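Local coordinates for cystathionine beta-lyases/cystathionine gamma-synthases (Corynebacterium glutamicum, PDB 5X5H), which probably joins O-succinyl-L-homoserine to L-cysteine, giving L,L-cystathionine and succinate, with pyridoxal 5'-phosphate as cofactor, at residues P58-L63 with P239-A244; Y75-S80 with E223-L228; R91-P96 with T144-V149. One frame throughout, in Å; residues are numbered along the deposited sequence.

In the fold
The three contacts lie roughly in a row: the centres of contacts 1 and 2 are about 14 Å apart, those of 2 and 3 about 15 Å, and those of the two ends about 27 Å. In the chain they nest, contact 3 inside the loop closed by contact 2, and that inside the loop of contact 1. Helix 58-70, strand 75-79 and helix 82-93 follow one another early on, helices 222-235 and 241-251 later. Contacts 2 and 3 both reach the seven-stranded sheet, where strand 75-79 is outermost within this chain. Contacts 1 and 2 join early to late chain within the cofactor-binding domain; Gly-82 and Met-83 of the pocket start helix 82-93.

Contact 1 (P58-L63 with P239-A244); sequences PTIVAL and PSVFDA
Thr-59 meets the first turn of helix 241-251 with its methyl. CG2 stands anti to the backbone N and reaches Val-241 O at 3.6 Å; OG1, anti to the carbonyl carbon (chi1 -54°), is hydrogen-bonded to Pro-31 O and Tyr-33 N in an earlier loop of the chain. No direct hydrogen bond joins the two segments; instead a water donates to Thr-59 O at 2.9 Å and, weakly, to Ala-244 O.

Ile-60 has the largest share of the contact, closely followed by Ala-244. The two backbones come close here, CA to CA 5.4 Å between these residues, and Ala-244 CB sits 3.9 Å from Ile-60 CA. CG1 touches that methyl and, 4.2 Å away on another side, Val-241 CG1. CG2 touches Pro-239 CG at 4.0 Å, the two side chains crossing obliquely, and the extended chain (chi2 176°) carries CD1 to 3.4 Å from Pro-239 O. This is where the start of helix 58-70 meets the start of helix 241-251 in the cofactor-binding domain of a fold-type I pyridoxal phosphate enzyme. Tyr-52 and Arg-54, shortly before helix 58-70, are cofactor-binding residues; as in relatives, they probably serve the site of a neighbouring subunit. Ser-240 is the N-cap of the second helix, its OG taking a weak bond from Phe-242 N, and that same OG makes a weak bond to Asp-243 of a second subunit.

One turn on, Leu-63 brings CD2 to 4.0 Å from Ala-244 CA, with Ala-244 CB just beyond. Its side chain also rests on Thr-247 and Ala-248 of helix 241-251.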
# COMPACT_ATOMS: atom_id res chain seq x y z
N PRO A 58 -5.53 -12.25 -9.73
CA PRO A 58 -4.58 -12.00 -10.81
C PRO A 58 -3.24 -11.45 -10.38
O PRO A 58 -2.20 -11.66 -11.05
CB PRO A 58 -5.30 -11.11 -11.75
CG PRO A 58 -6.63 -10.93 -11.22
CD PRO A 58 -6.81 -11.53 -9.92
N THR A 59 -3.22 -10.60 -9.36
CA THR A 59 -1.98 -9.98 -8.89
C THR A 59 -1.06 -11.05 -8.32
O THR A 59 0.14 -11.05 -8.58
CB THR A 59 -2.23 -8.90 -7.87
OG1 THR A 59 -3.17 -7.91 -8.35
CG2 THR A 59 -0.93 -8.26 -7.41
N ILE A 60 -1.63 -12.01 -7.63
CA ILE A 60 -0.85 -13.16 -7.04
C ILE A 60 -0.43 -14.07 -8.17
O ILE A 60 0.76 -14.50 -8.24
CB ILE A 60 -1.71 -13.90 -5.99
CG1 ILE A 60 -2.12 -12.93 -4.90
CG2 ILE A 60 -0.96 -15.12 -5.47
CD1 ILE A 60 -3.07 -13.51 -3.85
N VAL A 61 -1.28 -14.38 -9.11
CA VAL A 61 -0.94 -15.29 -10.24
C VAL A 61 0.18 -14.69 -11.08
O VAL A 61 1.09 -15.41 -11.53
CB VAL A 61 -2.20 -15.61 -11.07
CG1 VAL A 61 -1.79 -16.32 -12.36
CG2 VAL A 61 -3.09 -16.48 -10.24
N ALA A 62 0.25 -13.37 -11.22
CA ALA A 62 1.38 -12.74 -11.94
C ALA A 62 2.71 -13.09 -11.31
O ALA A 62 3.69 -13.46 -12.01
CB ALA A 62 1.18 -11.23 -12.13
N LEU A 63 2.77 -12.98 -10.00
CA LEU A 63 3.98 -13.39 -9.26
C LEU A 63 4.35 -14.85 -9.44
O LEU A 63 5.52 -15.19 -9.79
CB LEU A 63 3.84 -13.06 -7.80
CG LEU A 63 4.94 -13.60 -6.88
CD1 LEU A 63 6.32 -13.06 -7.20
CD2 LEU A 63 4.56 -13.41 -5.46
N PRO A 239 -0.84 -15.12 0.16
CA PRO A 239 -0.24 -13.79 0.32
C PRO A 239 -1.28 -12.70 0.10
O PRO A 239 -2.28 -12.89 -0.60
CB PRO A 239 0.79 -13.73 -0.79
CG PRO A 239 0.42 -14.76 -1.70
CD PRO A 239 -0.54 -15.70 -1.13
N SER A 240 -1.07 -11.56 0.71
CA SER A 240 -1.76 -10.33 0.35
C SER A 240 -1.46 -9.91 -1.08
O SER A 240 -0.34 -10.13 -1.63
CB SER A 240 -1.13 -9.20 1.22
OG SER A 240 -1.56 -7.93 0.87
N VAL A 241 -2.38 -9.26 -1.76
CA VAL A 241 -2.14 -8.74 -3.09
C VAL A 241 -1.08 -7.66 -3.04
O VAL A 241 -0.29 -7.48 -3.97
CB VAL A 241 -3.36 -8.25 -3.88
CG1 VAL A 241 -4.32 -9.39 -4.11
CG2 VAL A 241 -4.01 -7.09 -3.14
N PHE A 242 -1.02 -6.87 -1.97
CA PHE A 242 -0.00 -5.82 -1.87
C PHE A 242 1.34 -6.51 -1.78
O PHE A 242 2.32 -6.07 -2.39
CB PHE A 242 -0.26 -4.92 -0.61
CG PHE A 242 -1.47 -4.13 -0.69
CD1 PHE A 242 -1.45 -2.88 -1.35
CD2 PHE A 242 -2.68 -4.62 -0.19
CE1 PHE A 242 -2.63 -2.13 -1.53
CE2 PHE A 242 -3.83 -3.83 -0.37
CZ PHE A 242 -3.78 -2.65 -1.00
N ASP A 243 1.45 -7.55 -0.97
CA ASP A 243 2.74 -8.25 -0.81
C ASP A 243 3.12 -8.91 -2.12
O ASP A 243 4.29 -8.89 -2.51
CB ASP A 243 2.64 -9.27 0.29
CG ASP A 243 2.73 -8.60 1.69
OD1 ASP A 243 2.83 -7.35 1.82
OD2 ASP A 243 2.73 -9.41 2.64
N ALA A 244 2.19 -9.55 -2.85
CA ALA A 244 2.55 -10.21 -4.12
C ALA A 244 3.01 -9.16 -5.13
O ALA A 244 3.95 -9.43 -5.91
CB ALA A 244 1.37 -10.91 -4.70
O HOH W 1 2.49 -9.44 -8.73

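Contact 2 (Y75-S80 with E223-L228)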
# COMPACT_ATOMS: atom_id res chain seq x y z
N TYR A 75 4.58 -24.51 -13.53
CA TYR A 75 3.58 -24.19 -12.45
C TYR A 75 4.26 -23.58 -11.24
O TYR A 75 5.37 -24.00 -10.82
CB TYR A 75 2.91 -25.46 -12.03
CG TYR A 75 2.32 -26.30 -13.15
CD1 TYR A 75 1.20 -25.81 -13.83
CD2 TYR A 75 2.86 -27.46 -13.54
CE1 TYR A 75 0.64 -26.51 -14.88
CE2 TYR A 75 2.28 -28.18 -14.61
CZ TYR A 75 1.27 -27.66 -15.27
OH TYR A 75 0.73 -28.36 -16.36
N GLY A 76 3.55 -22.68 -10.60
CA GLY A 76 3.95 -22.01 -9.41
C GLY A 76 2.79 -21.62 -8.55
O GLY A 76 1.76 -21.20 -9.04
N ARG A 77 2.93 -21.69 -7.21
CA ARG A 77 1.90 -21.23 -6.31
C ARG A 77 2.52 -20.55 -5.11
O ARG A 77 3.55 -21.05 -4.58
CB ARG A 77 0.98 -22.32 -5.82
CG ARG A 77 0.24 -23.14 -6.94
CD ARG A 77 -0.88 -22.32 -7.57
NE ARG A 77 -1.42 -23.05 -8.72
CZ ARG A 77 -2.34 -22.61 -9.55
NH1 ARG A 77 -2.91 -21.46 -9.34
NH2 ARG A 77 -2.69 -23.35 -10.59
N ALA A 78 1.96 -19.40 -4.70
CA ALA A 78 2.47 -18.55 -3.65
C ALA A 78 1.71 -18.67 -2.40
O ALA A 78 0.53 -18.97 -2.30
CB ALA A 78 2.48 -17.11 -4.10
N PHE A 79 2.44 -18.42 -1.30
CA PHE A 79 1.99 -18.59 0.05
C PHE A 79 2.44 -17.41 0.95
O PHE A 79 3.36 -16.69 0.57
CB PHE A 79 2.49 -19.93 0.65
CG PHE A 79 1.98 -21.12 -0.15
CD1 PHE A 79 0.73 -21.59 0.02
CD2 PHE A 79 2.74 -21.63 -1.21
CE1 PHE A 79 0.21 -22.65 -0.73
CE2 PHE A 79 2.30 -22.67 -1.97
CZ PHE A 79 1.02 -23.14 -1.77
N SER A 80 1.86 -17.34 2.16
CA SER A 80 2.09 -16.24 3.04
C SER A 80 3.55 -16.17 3.56
O SER A 80 3.94 -15.10 4.07
CB SER A 80 1.27 -16.41 4.34
OG SER A 80 -0.03 -16.67 4.08
N GLU A 223 -0.25 -32.53 -11.48
CA GLU A 223 -0.95 -33.06 -10.29
C GLU A 223 -0.53 -32.35 -9.03
O GLU A 223 -1.36 -32.05 -8.20
CB GLU A 223 -0.90 -34.60 -10.11
CG GLU A 223 -1.83 -35.15 -11.19
CD GLU A 223 -2.09 -36.61 -11.17
OE1 GLU A 223 -1.62 -37.34 -10.26
OE2 GLU A 223 -2.80 -36.96 -12.12
N MET A 224 0.78 -32.14 -8.88
CA MET A 224 1.27 -31.34 -7.81
C MET A 224 0.76 -29.92 -7.85
O MET A 224 0.30 -29.39 -6.83
CB MET A 224 2.77 -31.40 -7.74
CG MET A 224 3.31 -30.46 -6.69
SD MET A 224 4.94 -30.92 -6.09
CE MET A 224 4.40 -32.29 -5.01
N ASP A 225 0.65 -29.30 -8.99
CA ASP A 225 0.08 -27.95 -9.12
C ASP A 225 -1.37 -27.95 -8.69
O ASP A 225 -1.83 -27.10 -7.91
CB ASP A 225 0.17 -27.40 -10.51
CG ASP A 225 -0.45 -26.01 -10.59
OD1 ASP A 225 0.17 -25.11 -9.99
OD2 ASP A 225 -1.50 -25.83 -11.23
N GLU A 226 -2.13 -29.01 -9.09
CA GLU A 226 -3.53 -29.08 -8.65
C GLU A 226 -3.64 -29.20 -7.13
O GLU A 226 -4.54 -28.61 -6.54
CB GLU A 226 -4.23 -30.33 -9.32
CG GLU A 226 -4.51 -30.13 -10.78
CD GLU A 226 -4.85 -31.48 -11.47
OE1 GLU A 226 -4.81 -32.61 -10.87
OE2 GLU A 226 -4.97 -31.39 -12.70
N GLU A 227 -2.81 -30.02 -6.48
CA GLU A 227 -2.87 -30.19 -5.03
C GLU A 227 -2.39 -28.87 -4.35
O GLU A 227 -3.00 -28.50 -3.34
CB GLU A 227 -1.98 -31.35 -4.57
CG GLU A 227 -2.45 -32.74 -5.05
CD GLU A 227 -3.93 -32.89 -4.75
OE1 GLU A 227 -4.34 -32.73 -3.55
OE2 GLU A 227 -4.74 -32.99 -5.72
N LEU A 228 -1.39 -28.20 -4.89
CA LEU A 228 -0.93 -26.86 -4.30
C LEU A 228 -2.07 -25.89 -4.38
O LEU A 228 -2.33 -25.16 -3.43
CB LEU A 228 0.30 -26.38 -5.04
CG LEU A 228 1.60 -27.16 -4.72
CD1 LEU A 228 2.63 -26.88 -5.78
CD2 LEU A 228 2.12 -26.77 -3.34
O HOH W 2 0.63 -22.69 -11.54
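Arg-77 of the edge strand reaches across to helix 222-235 and takes hold of Asp-225. CB lies beside Leu-228 CB, and CG comes within 3.8 Å of the same atom while also lying 3.6 Å from Asp-225 OD1. The chain bends at chi2 (-74°), which sets CD near that oxygen too. Beyond it the guanidinium grips the carboxylate side-on. NE donates to Asp-225 OD1 at 2.9 Å, meeting it on the syn side but 32° out of the carboxylate plane. NH2 donates to Asp-225 OD2 at 2.8 Å in a nearly straight bond; OD2 accepts through its syn lone pair and lies almost in the guanidinium plane. The two flat groups are turned a little against each other, so the pairing is slightly twisted. NH1 has a long, weak ion pair with Glu-64, whose carboxylate also accepts from Ala-78 N.

Around this salt bridge Asp-225 is wedged against Tyr-75, its CB 3.6 Å from Tyr-75 CG. A water above one face of the guanidinium lies 2.9 Å from Asp-225 OD1, to which it can donate, and accepts from Gly-76 N. Further along the strand, Phe-79 CZ meets Leu-228 CD2 at 4.1 Å, and both side chains also rest on Val-217 of the neighbouring strand. Segment 223-228 runs nearly parallel to strand 75-79 (18°), against the border of the large sheet.

Buried as it is, the Asp-225 carboxylate is probably kept ionised by the arginine it faces, with both of its oxygens gripped by an N-H and the charge of each partner largely neutralised by the other.

Contact 3 (R91-P96 with T144-V149); sequences RIILKP and TKLIWV
Two torsions bring Ile-93 and Leu-146 together. In Ile-93, CG1 stands anti to the carbonyl carbon (chi1 -69°) and leads on to CD1, while CG2, anti to the backbone N, reaches Lys-145 O at 3.4 Å and Leu-146 CB at 4.1 Å. In Leu-146 CG is anti to the backbone N (chi1 -176°), and its CD1 ends 4.1 Å from Ile-93 CD1, the two side chains crossing at about a right angle. Leu-94 comes in beside them. Its CD2 touches both Lys-145 CB, at 4.0 Å, and Leu-146 CB, and it passes the lysine in the opposite direction. Lys-145 contributes only the base of its side chain here, for its NZ leads off to a salt bridge with Asp-98.

Leu-94 is also where the chain leaves the helix. The following Lys-95 folds back, its NZ donating to Arg-91 O at 3.0 Å and, from above the carbonyl plane, to Leu-94 O. Asp-87 of a second subunit pairs with Arg-91 nearby.

The last turn of helix 82-93, whose first residues bind the cofactor, thus lies on strand 144-150 within the seven-stranded sheet, as in the alpha/beta cofactor domain of fold-type I pyridoxal phosphate enzymes.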
# COMPACT_ATOMS: atom_id res chain seq x y z
N ARG A 91 2.26 -31.43 3.67
CA ARG A 91 0.93 -32.00 3.81
C ARG A 91 0.48 -32.63 2.56
O ARG A 91 -0.42 -33.48 2.68
CB ARG A 91 -0.03 -30.90 4.35
CG ARG A 91 0.34 -30.58 5.78
CD ARG A 91 -0.27 -29.24 6.13
NE ARG A 91 -1.61 -29.47 6.57
CZ ARG A 91 -2.45 -28.53 6.97
NH1 ARG A 91 -2.07 -27.28 6.97
NH2 ARG A 91 -3.59 -28.90 7.52
N ILE A 92 0.94 -32.22 1.42
CA ILE A 92 0.61 -32.85 0.14
C ILE A 92 1.37 -34.19 0.00
O ILE A 92 0.82 -35.22 -0.35
CB ILE A 92 0.93 -31.94 -1.02
CG1 ILE A 92 -0.07 -30.78 -1.00
CG2 ILE A 92 0.88 -32.67 -2.36
CD1 ILE A 92 0.35 -29.65 -1.88
N ILE A 93 2.67 -34.17 0.31
CA ILE A 93 3.55 -35.29 -0.00
C ILE A 93 3.43 -36.35 1.08
O ILE A 93 3.60 -37.55 0.72
CB ILE A 93 4.96 -34.78 -0.18
CG1 ILE A 93 5.06 -33.95 -1.44
CG2 ILE A 93 5.98 -35.97 -0.34
CD1 ILE A 93 6.34 -33.26 -1.71
N LEU A 94 3.21 -36.00 2.31
CA LEU A 94 3.28 -36.94 3.45
C LEU A 94 1.86 -37.15 3.99
O LEU A 94 0.95 -36.27 3.89
CB LEU A 94 4.07 -36.30 4.56
CG LEU A 94 5.52 -35.93 4.21
CD1 LEU A 94 6.14 -35.06 5.23
CD2 LEU A 94 6.42 -37.14 3.98
N LYS A 95 1.70 -38.30 4.62
CA LYS A 95 0.60 -38.68 5.50
C LYS A 95 1.10 -39.45 6.69
O LYS A 95 2.29 -39.83 6.67
CB LYS A 95 -0.41 -39.58 4.66
CG LYS A 95 -1.05 -38.88 3.48
CD LYS A 95 -1.93 -37.69 3.93
CE LYS A 95 -2.40 -36.84 2.72
NZ LYS A 95 -1.28 -36.22 1.97
N PRO A 96 0.27 -39.68 7.71
CA PRO A 96 0.73 -40.56 8.83
C PRO A 96 1.31 -41.88 8.30
O PRO A 96 0.85 -42.45 7.32
CB PRO A 96 -0.54 -40.80 9.62
CG PRO A 96 -1.37 -39.50 9.33
CD PRO A 96 -1.17 -39.32 7.91
N THR A 144 9.61 -43.97 2.67
CA THR A 144 10.20 -42.60 2.42
C THR A 144 9.42 -42.02 1.30
O THR A 144 9.46 -42.51 0.20
CB THR A 144 11.65 -42.68 2.08
OG1 THR A 144 12.33 -43.30 3.22
CG2 THR A 144 12.24 -41.20 1.93
N LYS A 145 8.79 -40.84 1.56
CA LYS A 145 8.09 -40.08 0.50
C LYS A 145 8.75 -38.79 0.12
O LYS A 145 8.48 -38.23 -0.93
CB LYS A 145 6.65 -39.79 0.99
CG LYS A 145 5.84 -41.01 1.29
CD LYS A 145 5.61 -41.83 0.03
CE LYS A 145 4.42 -42.75 0.23
NZ LYS A 145 4.91 -43.76 1.08
N LEU A 146 9.76 -38.36 0.89
CA LEU A 146 10.34 -37.02 0.70
C LEU A 146 11.79 -37.05 1.09
O LEU A 146 12.13 -37.47 2.22
CB LEU A 146 9.55 -36.05 1.60
CG LEU A 146 9.95 -34.58 1.48
CD1 LEU A 146 9.94 -34.01 0.09
CD2 LEU A 146 9.00 -33.81 2.43
N ILE A 147 12.61 -36.52 0.23
CA ILE A 147 14.02 -36.14 0.57
C ILE A 147 14.06 -34.59 0.47
O ILE A 147 13.74 -34.05 -0.62
CB ILE A 147 15.01 -36.77 -0.39
CG1 ILE A 147 14.81 -38.32 -0.41
CG2 ILE A 147 16.47 -36.41 -0.03
CD1 ILE A 147 15.67 -38.99 -1.44
N TRP A 148 14.39 -33.94 1.56
CA TRP A 148 14.39 -32.48 1.66
C TRP A 148 15.82 -31.97 1.64
O TRP A 148 16.61 -32.32 2.56
CB TRP A 148 13.71 -32.06 2.95
CG TRP A 148 13.50 -30.57 2.98
CD1 TRP A 148 14.32 -29.62 3.51
CD2 TRP A 148 12.37 -29.91 2.42
NE1 TRP A 148 13.73 -28.37 3.35
CE2 TRP A 148 12.57 -28.54 2.64
CE3 TRP A 148 11.19 -30.35 1.79
CZ2 TRP A 148 11.59 -27.59 2.28
CZ3 TRP A 148 10.22 -29.38 1.39
CH2 TRP A 148 10.45 -28.03 1.67
N VAL A 149 16.18 -31.23 0.61
CA VAL A 149 17.54 -30.77 0.44
C VAL A 149 17.56 -29.23 0.48
O VAL A 149 16.76 -28.62 -0.29
CB VAL A 149 18.15 -31.31 -0.86
CG1 VAL A 149 19.41 -30.57 -1.27
CG2 VAL A 149 18.43 -32.85 -0.68